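Local structure of putative transcriptional regulator (TetR/AcrR family) (Acinetobacter sp., 3KNW) at residues 65-70 with 129-134. The protein probably binds DNA as a transcriptional regulator of the TetR/AcrR family, through a predicted helix-turn-helix motif. Sequence-based numbering, arbitrary orientation.
Sequences LLKHYI and RLIMND
Ile131 meets three side chains of the facing helix, those of Leu66, Lys67 and Ile70. Most of this contact is apolar packing. The closest carbon pair is Ile70 CD1 and Ile131 CG2, 3.5 Å apart, and the two side chains run obliquely past each other. Ile70 CD1 also comes within 3.7 Å of the backbone Ile131 O. Ile131 CG2 lies anti to its own backbone N (CG1 at chi1 -69°) and serves two partners, because Leu66 CB lies 4.2 Å from the same methyl. Ile131 CD1 faces the lysine instead.

Leu66 reaches further with its CD1 branch. That methyl lies 3.9 Å from CE of Met132, a selenomethionine. The chain of Met132 is extended through chi2 and bends at chi3 (-38°), which sets CE beside the leucine. Both residues are buried, and Met117 of helix 111-119 touches both.

The two segments belong to helix 58-81 and helix 126-153. The axes of segments 65-70 and 129-134 run nearly parallel, at 11°, and approach to 9.8 Å. Helix 58-81 follows the predicted helix-turn-helix region. In the TetR fold such a helix links the DNA-binding domain to the helical C-terminal domain, and here it packs against a helix of that second domain. Leu65, on helix 58-81, touches Leu20 and Phe24 of helix 13-30.

One contact involves a charged side chain. Lys67 crosses Ile131 at about a right angle, with NZ 3.6 Å from Ile131 CD1. Its NZ forms a weak, long ion pair with Glu64. No hydrogen bond joins the two segments. The CB of Arg129 points away from segment 65-70, and its NH2 donates to Leu182 O of the second subunit.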
ATOM      1  N   LEU A  65      -0.597   7.324 -20.265  1.00 20.09           N
ATOM      2  CA  LEU A  65      -0.931   7.909 -18.982  1.00 20.34           C
ATOM      3  C   LEU A  65       0.164   7.641 -17.961  1.00 20.94           C
ATOM      4  O   LEU A  65       0.595   8.550 -17.262  1.00 21.39           O
ATOM      5  CB  LEU A  65      -2.231   7.275 -18.503  1.00 20.87           C
ATOM      6  CG  LEU A  65      -3.022   7.905 -17.392  1.00 22.50           C
ATOM      7  CD1 LEU A  65      -3.345   9.323 -17.782  1.00 24.38           C
ATOM      8  CD2 LEU A  65      -4.291   7.078 -17.172  1.00 26.38           C
ATOM      9  N   LEU A  66       0.649   6.410 -17.870  1.00 21.51           N
ATOM     10  CA  LEU A  66       1.644   6.116 -16.857  1.00 22.58           C
ATOM     11  C   LEU A  66       2.964   6.730 -17.225  1.00 22.96           C
ATOM     12  O   LEU A  66       3.701   7.148 -16.355  1.00 22.68           O
ATOM     13  CB  LEU A  66       1.815   4.610 -16.611  1.00 22.88           C
ATOM     14  CG  LEU A  66       0.612   3.904 -15.959  1.00 23.21           C
ATOM     15  CD1 LEU A  66       0.898   2.408 -15.973  1.00 22.10           C
ATOM     16  CD2 LEU A  66       0.208   4.422 -14.529  1.00 21.83           C
ATOM     17  N   LYS A  67       3.273   6.738 -18.514  1.00 24.25           N
ATOM     18  CA  LYS A  67       4.534   7.289 -18.992  1.00 25.23           C
ATOM     19  C   LYS A  67       4.558   8.780 -18.682  1.00 25.35           C
ATOM     20  O   LYS A  67       5.579   9.300 -18.214  1.00 25.98           O
ATOM     21  CB  LYS A  67       4.736   7.069 -20.502  1.00 25.50           C
ATOM     22  CG  LYS A  67       5.464   5.766 -20.893  1.00 27.92           C
ATOM     23  CD  LYS A  67       5.807   5.738 -22.388  1.00 29.94           C
ATOM     24  CE  LYS A  67       6.177   4.331 -22.897  1.00 33.08           C
ATOM     25  NZ  LYS A  67       5.014   3.462 -23.355  1.00 33.66           N
ATOM     26  N   HIS A  68       3.432   9.447 -18.952  1.00 25.68           N
ATOM     27  CA  HIS A  68       3.307  10.891 -18.769  1.00 25.52           C
ATOM     28  C   HIS A  68       3.378  11.234 -17.308  1.00 25.00           C
ATOM     29  O   HIS A  68       3.962  12.253 -16.937  1.00 25.23           O
ATOM     30  CB  HIS A  68       1.998  11.443 -19.363  1.00 25.65           C
ATOM     31  CG  HIS A  68       1.787  12.899 -19.083  1.00 25.67           C
ATOM     32  ND1 HIS A  68       2.645  13.875 -19.545  1.00 26.75           N
ATOM     33  CD2 HIS A  68       0.848  13.541 -18.344  1.00 26.73           C
ATOM     34  CE1 HIS A  68       2.229  15.060 -19.124  1.00 27.78           C
ATOM     35  NE2 HIS A  68       1.134  14.886 -18.405  1.00 28.36           N
ATOM     36  N   TYR A  69       2.793  10.377 -16.488  1.00 24.39           N
ATOM     37  CA  TYR A  69       2.905  10.512 -15.046  1.00 24.41           C
ATOM     38  C   TYR A  69       4.372  10.438 -14.569  1.00 23.88           C
ATOM     39  O   TYR A  69       4.829  11.296 -13.830  1.00 23.46           O
ATOM     40  CB  TYR A  69       2.048   9.450 -14.334  1.00 24.59           C
ATOM     41  CG  TYR A  69       2.179   9.508 -12.827  1.00 26.46           C
ATOM     42  CD1 TYR A  69       1.627  10.560 -12.101  1.00 27.46           C
ATOM     43  CD2 TYR A  69       2.872   8.527 -12.134  1.00 28.50           C
ATOM     44  CE1 TYR A  69       1.768  10.646 -10.721  1.00 29.48           C
ATOM     45  CE2 TYR A  69       3.007   8.581 -10.748  1.00 30.07           C
ATOM     46  CZ  TYR A  69       2.459   9.650 -10.046  1.00 30.61           C
ATOM     47  OH  TYR A  69       2.598   9.719  -8.680  1.00 31.85           O
ATOM     48  N   ILE A  70       5.099   9.422 -15.015  1.00 23.76           N
ATOM     49  CA  ILE A  70       6.470   9.200 -14.602  1.00 23.07           C
ATOM     50  C   ILE A  70       7.320  10.370 -15.098  1.00 23.81           C
ATOM     51  O   ILE A  70       8.157  10.870 -14.356  1.00 22.83           O
ATOM     52  CB  ILE A  70       7.021   7.866 -15.178  1.00 22.96           C
ATOM     53  CG1 ILE A  70       6.346   6.667 -14.512  1.00 22.71           C
ATOM     54  CG2 ILE A  70       8.530   7.757 -14.963  1.00 20.10           C
ATOM     55  CD1 ILE A  70       6.256   5.427 -15.403  1.00 18.56           C
ATOM     56  N   ARG A 129       2.276  -2.833 -16.281  1.00 11.12           N
ATOM     57  CA  ARG A 129       2.938  -3.252 -15.069  1.00 10.48           C
ATOM     58  C   ARG A 129       4.452  -3.047 -15.126  1.00  9.81           C
ATOM     59  O   ARG A 129       5.047  -2.580 -14.172  1.00  9.35           O
ATOM     60  CB  ARG A 129       2.651  -4.720 -14.783  1.00 10.79           C
ATOM     61  CG  ARG A 129       3.072  -5.114 -13.378  1.00  8.46           C
ATOM     62  CD  ARG A 129       2.987  -6.596 -13.241  1.00 13.08           C
ATOM     63  NE  ARG A 129       4.071  -7.323 -13.919  1.00 16.95           N
ATOM     64  CZ  ARG A 129       5.370  -7.302 -13.562  1.00 23.36           C
ATOM     65  NH1 ARG A 129       6.248  -8.036 -14.259  1.00 26.13           N
ATOM     66  NH2 ARG A 129       5.821  -6.560 -12.527  1.00 24.23           N
ATOM     67  N   LEU A 130       5.054  -3.442 -16.226  1.00  9.44           N
ATOM     68  CA  LEU A 130       6.480  -3.161 -16.502  1.00 10.24           C
ATOM     69  C   LEU A 130       6.844  -1.669 -16.461  1.00  9.41           C
ATOM     70  O   LEU A 130       7.799  -1.299 -15.796  1.00  9.47           O
ATOM     71  CB  LEU A 130       6.844  -3.687 -17.892  1.00 10.32           C
ATOM     72  CG  LEU A 130       8.331  -3.889 -18.185  1.00 12.27           C
ATOM     73  CD1 LEU A 130       9.078  -4.749 -17.095  1.00  6.95           C
ATOM     74  CD2 LEU A 130       8.460  -4.518 -19.615  1.00 10.61           C
ATOM     75  N   ILE A 131       6.074  -0.823 -17.139  1.00  8.25           N
ATOM     76  CA  ILE A 131       6.317   0.612 -17.081  1.00  8.43           C
ATOM     77  C   ILE A 131       6.266   1.125 -15.644  1.00  9.05           C
ATOM     78  O   ILE A 131       7.154   1.863 -15.211  1.00  8.71           O
ATOM     79  CB  ILE A 131       5.306   1.427 -17.924  1.00  8.64           C
ATOM     80  CG1 ILE A 131       5.529   1.181 -19.432  1.00  8.70           C
ATOM     81  CG2 ILE A 131       5.469   2.893 -17.648  1.00  6.57           C
ATOM     82  CD1 ILE A 131       4.368   1.624 -20.291  1.00  6.06           C
HETATM   83  N   MSE A 132       5.265   0.685 -14.893  1.00  9.86           N
HETATM   84  CA  MSE A 132       5.113   1.126 -13.503  1.00 11.03           C
HETATM   85  C   MSE A 132       6.244   0.633 -12.607  1.00 10.35           C
HETATM   86  O   MSE A 132       6.830   1.387 -11.844  1.00  9.54           O
HETATM   87  CB  MSE A 132       3.792   0.627 -12.951  1.00 11.69           C
HETATM   88  CG  MSE A 132       3.098   1.604 -12.064  1.00 16.69           C
HETATM   89 SE   MSE A 132       1.489   0.686 -11.500  1.00 27.60          SE
HETATM   90  CE  MSE A 132       0.971  -0.250 -13.091  1.00 22.89           C
ATOM     91  N   ASN A 133       6.512  -0.653 -12.690  1.00 10.98           N
ATOM     92  CA  ASN A 133       7.639  -1.282 -12.006  1.00 11.79           C
ATOM     93  C   ASN A 133       8.950  -0.593 -12.184  1.00 11.29           C
ATOM     94  O   ASN A 133       9.720  -0.505 -11.257  1.00 10.17           O
ATOM     95  CB  ASN A 133       7.904  -2.648 -12.600  1.00 12.29           C
ATOM     96  CG  ASN A 133       7.466  -3.714 -11.733  1.00 17.19           C
ATOM     97  OD1 ASN A 133       6.285  -3.750 -11.305  1.00 22.87           O
ATOM     98  ND2 ASN A 133       8.397  -4.621 -11.416  1.00 17.64           N
ATOM     99  N   ASP A 134       9.240  -0.221 -13.435  1.00 11.29           N
ATOM    100  CA  ASP A 134      10.479   0.431 -13.723  1.00 11.54           C
ATOM    101  C   ASP A 134      10.480   1.851 -13.149  1.00 10.39           C
ATOM    102  O   ASP A 134      11.493   2.262 -12.610  1.00 11.52           O
ATOM    103  CB  ASP A 134      10.772   0.407 -15.212  1.00 12.41           C
ATOM    104  CG  ASP A 134      11.270  -1.001 -15.704  1.00 16.51           C
ATOM    105  OD1 ASP A 134      11.795  -1.821 -14.863  1.00 17.36           O
ATOM    106  OD2 ASP A 134      11.133  -1.266 -16.944  1.00 18.77           O
TER